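Local coordinates for cell wall surface anchor family protein (Streptococcus agalactiae serogroup V, PDB 3TW0) that serves as the adhesive tip pilin of the group B streptococcal pilus and probably binds host targets through a magnesium-holding von Willebrand factor A domain, at residues Y61-F66 with F140-T145; L17-S22 with R123-A128; T69-S74 with A100-Y105. The protein carries 2 engineered substitutions. All coordinates share one frame; numbering follows the deposited sequence.

In the fold
Interactions 1 and 2 are buried and meet at one magnesium ion: 61-66 and 17-22 span the C-terminal ends of adjacent parallel strands, 55-61 and 11-18, joined by backbone bonds from Y61 to L17 and N19, while 140-145 and 123-128 belong to the long loop between helices 114-122 and 145-159. Their chemistry differs: interaction 1 is a network of loop hydrogen bonds, interaction 2 mainly apolar packing behind the metal ligands. Interaction 3, 69-74 with 100-105, is a surface contact of regular antiparallel pairing in a second sheet. It joins the others through F140 against A71 and V73, a backbone hydrogen bond between F66 and Y105, and the ring of Y105 against P125.

Interaction 1: Y61-F66 with F140-T145; sequences YASTIF and FGATFT. With MG (magnesium ion), chain E; ACT (acetate ion), chain F.
Y61 and T145 meet obliquely at the C-terminal edge of the parallel sheet of a von Willebrand factor A fold, beside its metal site. The Y61 ring runs past the backbone of F144 and T145, and its OH lies 2.9 Å from T145 OG1 in a hydrogen bond; H170 is a second partner of that hydroxyl. S63 engages the backbone instead. With OG anti to its own carbonyl carbon (chi1 -65°), it accepts the N-H of A142 at 2.8 Å, while its backbone N donates to F140 O at 2.9 Å, so one serine grips the loop 140-145 at two points. The F66 ring turns its edge to the same F140 O, with CZ 3.5 Å away. F144 likewise presents a ring edge, CD2 lying near S63 O, and its N-H reaches A62 O from above the carbonyl plane; one water donates to both A62 O and F144 O. These bonds tie down the backbone on both sides of T143, whose side chain leaves the contact for the metal. T143 OG1 binds magnesium at 2.1 Å and also donates a hydrogen bond to OXT of the acetate, 2.6 Å away.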
loop_
_atom_site.group_PDB
_atom_site.type_symbol
_atom_site.label_atom_id
_atom_site.label_comp_id
_atom_site.label_asym_id
_atom_site.label_seq_id
_atom_site.Cartn_x
_atom_site.Cartn_y
_atom_site.Cartn_z
ATOM N N TYR A 61 7.473 -2.889 4.664
ATOM C CA TYR A 61 6.998 -2.210 3.470
ATOM C C TYR A 61 6.393 -0.883 3.761
ATOM O O TYR A 61 5.945 -0.604 4.875
ATOM C CB TYR A 61 5.943 -3.043 2.730
ATOM C CG TYR A 61 4.566 -3.094 3.388
ATOM C CD1 TYR A 61 3.565 -2.197 3.005
ATOM C CD2 TYR A 61 4.236 -4.096 4.336
ATOM C CE1 TYR A 61 2.299 -2.245 3.587
ATOM C CE2 TYR A 61 2.945 -4.168 4.896
ATOM C CZ TYR A 61 1.987 -3.223 4.525
ATOM O OH TYR A 61 0.686 -3.233 5.053
ATOM N N ALA A 62 6.361 -0.081 2.716
ATOM C CA ALA A 62 5.576 1.121 2.711
ATOM C C ALA A 62 5.171 1.341 1.256
ATOM O O ALA A 62 4.409 0.522 0.738
ATOM C CB ALA A 62 6.342 2.277 3.327
ATOM N N SER A 63 5.653 2.392 0.575
ATOM C CA SER A 63 5.384 2.542 -0.869
ATOM C C SER A 63 5.967 1.388 -1.666
ATOM O O SER A 63 5.574 1.129 -2.820
ATOM C CB SER A 63 5.977 3.854 -1.407
ATOM O OG SER A 63 5.316 4.955 -0.815
ATOM N N THR A 64 6.971 0.748 -1.075
ATOM C CA THR A 64 7.614 -0.388 -1.684
ATOM C C THR A 64 8.192 -1.262 -0.602
ATOM O O THR A 64 8.025 -0.969 0.590
ATOM C CB THR A 64 8.687 0.041 -2.711
ATOM O OG1 THR A 64 9.171 -1.123 -3.384
ATOM C CG2 THR A 64 9.863 0.765 -2.023
ATOM N N ILE A 65 8.849 -2.350 -1.006
ATOM C CA ILE A 65 9.510 -3.222 -0.066
ATOM C C ILE A 65 10.822 -2.603 0.433
ATOM O O ILE A 65 11.724 -2.365 -0.370
ATOM C CB ILE A 65 9.838 -4.621 -0.679
ATOM C CG1 ILE A 65 8.578 -5.299 -1.236
ATOM C CG2 ILE A 65 10.481 -5.502 0.379
ATOM C CD1 ILE A 65 7.356 -5.147 -0.313
ATOM N N PHE A 66 10.946 -2.430 1.751
ATOM C CA PHE A 66 12.143 -1.818 2.312
ATOM C C PHE A 66 13.240 -2.865 2.492
ATOM O O PHE A 66 13.442 -3.418 3.568
ATOM C CB PHE A 66 11.868 -1.043 3.617
ATOM C CG PHE A 66 11.047 0.214 3.438
ATOM C CD1 PHE A 66 10.755 0.715 2.183
ATOM C CD2 PHE A 66 10.584 0.905 4.545
ATOM C CE1 PHE A 66 9.995 1.863 2.030
ATOM C CE2 PHE A 66 9.856 2.087 4.408
ATOM C CZ PHE A 66 9.563 2.562 3.157
ATOM N N PHE A 140 8.467 7.907 0.202
ATOM C CA PHE A 140 8.309 6.460 0.004
ATOM C C PHE A 140 7.454 5.822 1.106
ATOM O O PHE A 140 7.448 4.580 1.289
ATOM C CB PHE A 140 9.698 5.794 -0.092
ATOM C CG PHE A 140 10.469 6.240 -1.288
ATOM C CD1 PHE A 140 10.493 5.467 -2.447
ATOM C CD2 PHE A 140 11.129 7.467 -1.286
ATOM C CE1 PHE A 140 11.185 5.898 -3.585
ATOM C CE2 PHE A 140 11.826 7.919 -2.429
ATOM C CZ PHE A 140 11.860 7.141 -3.563
ATOM N N GLY A 141 6.673 6.670 1.781
ATOM C CA GLY A 141 5.929 6.283 2.991
ATOM C C GLY A 141 4.446 5.992 2.798
ATOM O O GLY A 141 3.703 5.991 3.754
ATOM N N ALA A 142 4.023 5.710 1.575
ATOM C CA ALA A 142 2.630 5.221 1.328
ATOM C C ALA A 142 2.391 3.798 1.887
ATOM O O ALA A 142 3.300 3.145 2.352
ATOM C CB ALA A 142 2.312 5.288 -0.173
ATOM N N THR A 143 1.149 3.312 1.851
ATOM C CA THR A 143 0.844 1.972 2.390
ATOM C C THR A 143 0.477 1.040 1.223
ATOM O O THR A 143 -0.692 0.875 0.893
ATOM C CB THR A 143 -0.248 2.061 3.462
ATOM O OG1 THR A 143 0.051 3.150 4.350
ATOM C CG2 THR A 143 -0.355 0.757 4.294
ATOM N N PHE A 144 1.481 0.492 0.550
ATOM C CA PHE A 144 1.242 -0.330 -0.626
ATOM C C PHE A 144 1.144 -1.785 -0.139
ATOM O O PHE A 144 1.998 -2.614 -0.424
ATOM C CB PHE A 144 2.389 -0.177 -1.645
ATOM C CG PHE A 144 2.032 -0.618 -3.040
ATOM C CD1 PHE A 144 0.832 -1.278 -3.303
ATOM C CD2 PHE A 144 2.921 -0.412 -4.084
ATOM C CE1 PHE A 144 0.514 -1.670 -4.613
ATOM C CE2 PHE A 144 2.609 -0.802 -5.400
ATOM C CZ PHE A 144 1.402 -1.414 -5.666
ATOM N N THR A 145 0.134 -2.051 0.665
ATOM C CA THR A 145 -0.160 -3.396 1.145
ATOM C C THR A 145 -0.174 -4.484 0.071
ATOM O O THR A 145 0.376 -5.561 0.291
ATOM C CB THR A 145 -1.480 -3.373 1.965
ATOM O OG1 THR A 145 -1.303 -2.484 3.089
ATOM C CG2 THR A 145 -1.832 -4.757 2.520
HETATM MG MG MG E . 0.105 3.869 6.328
HETATM C C ACT F . 0.582 6.338 4.500
HETATM O O ACT F . 0.716 5.731 5.577
HETATM O OXT ACT F . 0.020 5.674 3.601
HETATM C CH3 ACT F . 1.073 7.762 4.284
HETATM O O HOH W 1 4.882 -1.919 -0.463
HETATM O O HOH W 2 -0.519 2.264 7.191
HETATM O O HOH W 3 -2.004 4.455 6.005
#

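Interaction 2: L17-S22 with R123-A128; sequences LDNSNS and RIPKEA. With MG (magnesium ion), chain E; ACT (acetate ion), chain F.
The end of strand 11-18 and the loop after it, which supplies two of the protein's metal ligands, rest on 123-128 through L17, N19 and S20. L17 and P125 meet tip to tip: CG of L17 stands anti to its backbone N (chi1 177°), and CD2 is carried to 3.7 Å from P125 CD. The same methyl lies a looser 4.4 Å from I124 CG2. The N19 side chain crosses P125 obliquely, near the ring's CG, and extends toward the backbone of E127. Beyond it the A128 methyl comes to 3.3 Å from S20 O, placing 123-128 behind S20, whose side chain points away from 123-128 and carries OG to the metal.

That metal side is the DxSxS sequence of the metal-ion-dependent adhesion site, found in many von Willebrand factor A domains. D18 does not bind magnesium directly here, but works from the second shell. Its OD1 accepts the backbone N-H of S20 in an Asx turn and, on its syn lone pair, the S20 hydroxyl at 2.6 Å, while OD2 accepts from a water bound to the metal. With its proton turned to D18, S20 OG can give its oxygen to magnesium at 2.0 Å. S22 OG binds at 2.1 Å and is hydrogen-bonded to D173, and T143 with two waters and an acetate oxygen complete six ligands. The acetate, probably from the crystallisation liquor, is held by S22 N donating to its O at 3.1 Å.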
loop_
_atom_site.group_PDB
_atom_site.type_symbol
_atom_site.label_atom_id
_atom_site.label_comp_id
_atom_site.label_asym_id
_atom_site.label_seq_id
_atom_site.Cartn_x
_atom_site.Cartn_y
_atom_site.Cartn_z
ATOM N N LEU A 17 5.431 -6.312 7.816
ATOM C CA LEU A 17 5.463 -5.138 8.696
ATOM C C LEU A 17 5.245 -3.839 7.923
ATOM O O LEU A 17 6.054 -3.483 7.086
ATOM C CB LEU A 17 6.787 -5.087 9.507
ATOM C CG LEU A 17 7.059 -3.898 10.436
ATOM C CD1 LEU A 17 5.966 -3.729 11.476
ATOM C CD2 LEU A 17 8.459 -3.971 11.084
ATOM N N ASP A 18 4.146 -3.156 8.233
ATOM C CA ASP A 18 3.761 -1.852 7.691
ATOM C C ASP A 18 4.688 -0.782 8.326
ATOM O O ASP A 18 4.737 -0.630 9.548
ATOM C CB ASP A 18 2.273 -1.644 8.059
ATOM C CG ASP A 18 1.677 -0.317 7.559
ATOM O OD1 ASP A 18 2.424 0.618 7.179
ATOM O OD2 ASP A 18 0.428 -0.190 7.595
ATOM N N ASN A 19 5.479 -0.105 7.501
ATOM C CA ASN A 19 6.348 0.968 7.988
ATOM C C ASN A 19 5.977 2.257 7.275
ATOM O O ASN A 19 6.830 3.125 7.035
ATOM C CB ASN A 19 7.828 0.602 7.761
ATOM C CG ASN A 19 8.828 1.503 8.538
ATOM O OD1 ASN A 19 8.704 1.740 9.758
ATOM N ND2 ASN A 19 9.848 1.931 7.845
ATOM N N SER A 20 4.705 2.391 6.911
ATOM C CA SER A 20 4.280 3.613 6.253
ATOM C C SER A 20 4.329 4.856 7.196
ATOM O O SER A 20 4.461 4.725 8.421
ATOM C CB SER A 20 2.918 3.433 5.603
ATOM O OG SER A 20 1.925 3.108 6.558
ATOM N N ASN A 21 4.243 6.046 6.614
ATOM C CA ASN A 21 4.255 7.299 7.396
ATOM C C ASN A 21 3.166 7.373 8.453
ATOM O O ASN A 21 3.390 7.928 9.545
ATOM C CB ASN A 21 4.154 8.509 6.478
ATOM C CG ASN A 21 5.331 8.622 5.553
ATOM O OD1 ASN A 21 6.413 8.079 5.829
ATOM N ND2 ASN A 21 5.132 9.302 4.425
ATOM N N SER A 22 1.994 6.791 8.145
ATOM C CA SER A 22 0.901 6.753 9.134
ATOM C C SER A 22 1.327 5.994 10.399
ATOM O O SER A 22 0.696 6.131 11.464
ATOM C CB SER A 22 -0.378 6.146 8.531
ATOM O OG SER A 22 -0.225 4.747 8.267
ATOM N N ARG A 123 17.030 -5.794 12.007
ATOM C CA ARG A 123 16.465 -4.988 10.934
ATOM C C ARG A 123 15.017 -4.501 11.182
ATOM O O ARG A 123 14.450 -3.773 10.349
ATOM C CB ARG A 123 16.546 -5.769 9.645
ATOM C CG ARG A 123 17.962 -5.865 9.118
ATOM C CD ARG A 123 17.949 -6.483 7.763
ATOM N NE ARG A 123 19.295 -6.827 7.342
ATOM C CZ ARG A 123 19.578 -7.650 6.341
ATOM N NH1 ARG A 123 18.620 -8.237 5.656
ATOM N NH2 ARG A 123 20.836 -7.881 6.020
ATOM N N ILE A 124 14.445 -4.871 12.329
ATOM C CA ILE A 124 13.097 -4.454 12.689
ATOM C C ILE A 124 13.110 -2.959 13.076
ATOM O O ILE A 124 13.644 -2.600 14.110
ATOM C CB ILE A 124 12.552 -5.311 13.873
ATOM C CG1 ILE A 124 12.308 -6.767 13.465
ATOM C CG2 ILE A 124 11.261 -4.737 14.449
ATOM C CD1 ILE A 124 12.109 -7.675 14.671
ATOM N N PRO A 125 12.515 -2.080 12.249
ATOM C CA PRO A 125 12.415 -0.680 12.680
ATOM C C PRO A 125 11.410 -0.486 13.840
ATOM O O PRO A 125 10.456 -1.278 14.001
ATOM C CB PRO A 125 11.891 0.015 11.432
ATOM C CG PRO A 125 11.003 -1.035 10.787
ATOM C CD PRO A 125 11.816 -2.313 10.963
ATOM N N LYS A 126 11.618 0.582 14.617
ATOM C CA LYS A 126 10.775 0.939 15.752
ATOM C C LYS A 126 10.213 2.334 15.511
ATOM O O LYS A 126 9.562 2.922 16.374
ATOM C CB LYS A 126 11.603 0.911 17.053
ATOM C CG LYS A 126 12.228 -0.468 17.392
ATOM C CD LYS A 126 11.177 -1.437 17.919
ATOM C CE LYS A 126 11.772 -2.789 18.324
ATOM N NZ LYS A 126 12.487 -2.715 19.628
ATOM N N GLU A 127 10.478 2.874 14.328
ATOM C CA GLU A 127 9.984 4.201 13.978
ATOM C C GLU A 127 9.762 4.232 12.477
ATOM O O GLU A 127 10.375 3.443 11.757
ATOM C CB GLU A 127 10.992 5.298 14.448
ATOM C CG GLU A 127 10.533 6.764 14.250
ATOM C CD GLU A 127 9.226 7.091 14.969
ATOM O OE1 GLU A 127 9.262 7.489 16.160
ATOM O OE2 GLU A 127 8.149 6.940 14.354
ATOM N N ALA A 128 8.873 5.130 12.031
ATOM C CA ALA A 128 8.610 5.421 10.608
ATOM C C ALA A 128 9.017 6.881 10.255
ATOM O O ALA A 128 9.313 7.671 11.161
ATOM C CB ALA A 128 7.138 5.168 10.298
HETATM MG MG MG E . 0.105 3.869 6.328
HETATM C C ACT F . 0.582 6.338 4.500
HETATM O O ACT F . 0.716 5.731 5.577
HETATM O OXT ACT F . 0.020 5.674 3.601
HETATM C CH3 ACT F . 1.073 7.762 4.284
HETATM O O HOH W 2 -0.519 2.264 7.191
HETATM O O HOH W 3 -2.004 4.455 6.005
#

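Interaction 3: T69-S74 with A100-Y105; sequences TEATVS and ATTHNY
T69 and T102 close one end of a short antiparallel ladder, in which strand 70-78 pairs with strand 97-101 in the antiparallel sheet that accompanies the parallel sheet of the von Willebrand factor A fold. The close-fitting part is backbone. A71 and A100 form the hydrogen-bonded pair: A71 N donates to A100 O at 2.8 Å and A100 N returns a bond to A71 O at 3.0 Å, each nearly in line with the carbonyl it meets. Next to it E70 and T101 make the non-hydrogen-bonded pair, their CA atoms 4.2 Å apart, and the E70 CA approaches A100 O at 3.2 Å in a CA-H...O contact.

Past this pair strand 97-101 ends, and T69 O takes two donors from a single residue. T102 N reaches it at 3.0 Å in an almost straight bond (176°), from above the carbonyl plane, whereas T102 OG1 donates in that plane, on a lone pair. The hydroxyl can do so because it sits between the backbone N and the carbonyl carbon of T102 (chi1 54°), which swings it back alongside its own N-H. T102 itself is buried.

The side-chain faces are much looser. E70 and T101 share the exposed face, where the extended E70 chain merely passes its CG by A100 O, at 3.6 Å, and runs on along T99. T69 is exposed too, its hydroxyl bonded to D67. On the other face lie the small methyls of A71 and A100, partly covered; the ring of F140 packs against A71 there, but between the two segments the side chains scarcely meet: CB of A71 stands 4.3 Å from CG2 of T102.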
loop_
_atom_site.group_PDB
_atom_site.type_symbol
_atom_site.label_atom_id
_atom_site.label_comp_id
_atom_site.label_asym_id
_atom_site.label_seq_id
_atom_site.Cartn_x
_atom_site.Cartn_y
_atom_site.Cartn_z
ATOM N N THR A 69 17.129 -1.681 -1.602
ATOM C CA THR A 69 17.300 -1.333 -3.026
ATOM C C THR A 69 16.791 0.071 -3.312
ATOM O O THR A 69 16.092 0.675 -2.493
ATOM C CB THR A 69 16.642 -2.322 -4.014
ATOM O OG1 THR A 69 15.265 -2.528 -3.639
ATOM C CG2 THR A 69 17.411 -3.668 -4.025
ATOM N N GLU A 70 17.192 0.579 -4.474
ATOM C CA GLU A 70 16.717 1.817 -4.993
ATOM C C GLU A 70 15.261 1.672 -5.480
ATOM O O GLU A 70 14.912 0.711 -6.139
ATOM C CB GLU A 70 17.587 2.207 -6.178
ATOM C CG GLU A 70 17.317 3.610 -6.701
ATOM C CD GLU A 70 18.285 4.016 -7.815
ATOM O OE1 GLU A 70 19.202 4.825 -7.554
ATOM O OE2 GLU A 70 18.114 3.519 -8.946
ATOM N N ALA A 71 14.435 2.665 -5.187
ATOM C CA ALA A 71 13.061 2.680 -5.661
ATOM C C ALA A 71 12.711 4.082 -6.152
ATOM O O ALA A 71 13.362 5.072 -5.740
ATOM C CB ALA A 71 12.111 2.250 -4.520
ATOM N N THR A 72 11.672 4.162 -6.982
ATOM C CA THR A 72 11.156 5.431 -7.529
ATOM C C THR A 72 9.643 5.520 -7.320
ATOM O O THR A 72 8.939 4.521 -7.426
ATOM C CB THR A 72 11.492 5.561 -9.030
ATOM O OG1 THR A 72 12.917 5.584 -9.181
ATOM C CG2 THR A 72 10.961 6.826 -9.589
ATOM N N VAL A 73 9.163 6.717 -6.989
ATOM C CA VAL A 73 7.752 6.937 -6.809
ATOM C C VAL A 73 7.415 8.216 -7.547
ATOM O O VAL A 73 8.316 9.029 -7.807
ATOM C CB VAL A 73 7.355 7.051 -5.298
ATOM C CG1 VAL A 73 7.598 5.725 -4.537
ATOM C CG2 VAL A 73 8.095 8.192 -4.607
ATOM N N SER A 74 6.140 8.398 -7.883
ATOM C CA SER A 74 5.674 9.664 -8.434
ATOM C C SER A 74 4.989 10.492 -7.373
ATOM O O SER A 74 4.318 9.949 -6.462
ATOM C CB SER A 74 4.686 9.449 -9.581
ATOM O OG SER A 74 5.236 8.620 -10.574
ATOM N N ALA A 100 15.311 6.967 -4.541
ATOM C CA ALA A 100 16.165 6.847 -3.353
ATOM C C ALA A 100 16.460 5.404 -3.010
ATOM O O ALA A 100 15.817 4.485 -3.541
ATOM C CB ALA A 100 15.530 7.513 -2.141
ATOM N N THR A 101 17.411 5.226 -2.084
ATOM C CA THR A 101 17.759 3.930 -1.557
ATOM C C THR A 101 16.979 3.715 -0.268
ATOM O O THR A 101 17.055 4.530 0.666
ATOM C CB THR A 101 19.286 3.839 -1.300
ATOM O OG1 THR A 101 19.973 3.987 -2.552
ATOM C CG2 THR A 101 19.668 2.508 -0.685
ATOM N N THR A 102 16.206 2.629 -0.216
ATOM C CA THR A 102 15.351 2.347 0.949
ATOM C C THR A 102 16.222 1.831 2.071
ATOM O O THR A 102 17.302 1.324 1.812
ATOM C CB THR A 102 14.274 1.270 0.615
ATOM O OG1 THR A 102 14.912 0.097 0.093
ATOM C CG2 THR A 102 13.246 1.810 -0.425
ATOM N N HIS A 103 15.764 1.980 3.309
ATOM C CA HIS A 103 16.301 1.235 4.433
ATOM C C HIS A 103 16.133 -0.272 4.177
ATOM O O HIS A 103 15.144 -0.708 3.599
ATOM C CB HIS A 103 15.486 1.541 5.694
ATOM C CG HIS A 103 15.536 2.969 6.147
ATOM N ND1 HIS A 103 16.713 3.607 6.491
ATOM C CD2 HIS A 103 14.545 3.865 6.370
ATOM C CE1 HIS A 103 16.444 4.835 6.894
ATOM N NE2 HIS A 103 15.138 5.021 6.822
ATOM N N ASN A 104 17.082 -1.064 4.651
ATOM C CA ASN A 104 16.970 -2.523 4.595
ATOM C C ASN A 104 16.358 -2.991 5.895
ATOM O O ASN A 104 17.054 -3.314 6.865
ATOM C CB ASN A 104 18.321 -3.192 4.388
ATOM C CG ASN A 104 18.199 -4.680 4.121
ATOM O OD1 ASN A 104 17.097 -5.229 4.124
ATOM N ND2 ASN A 104 19.321 -5.324 3.811
ATOM N N TYR A 105 15.026 -3.014 5.906
ATOM C CA TYR A 105 14.303 -3.428 7.084
ATOM C C TYR A 105 13.717 -4.831 6.856
ATOM O O TYR A 105 12.801 -5.267 7.568
ATOM C CB TYR A 105 13.201 -2.405 7.416
ATOM C CG TYR A 105 13.675 -1.058 7.974
ATOM C CD1 TYR A 105 14.891 -0.923 8.660
ATOM C CD2 TYR A 105 12.873 0.063 7.848
ATOM C CE1 TYR A 105 15.288 0.328 9.180
ATOM C CE2 TYR A 105 13.247 1.299 8.343
ATOM C CZ TYR A 105 14.442 1.426 9.017
ATOM O OH TYR A 105 14.773 2.664 9.509
#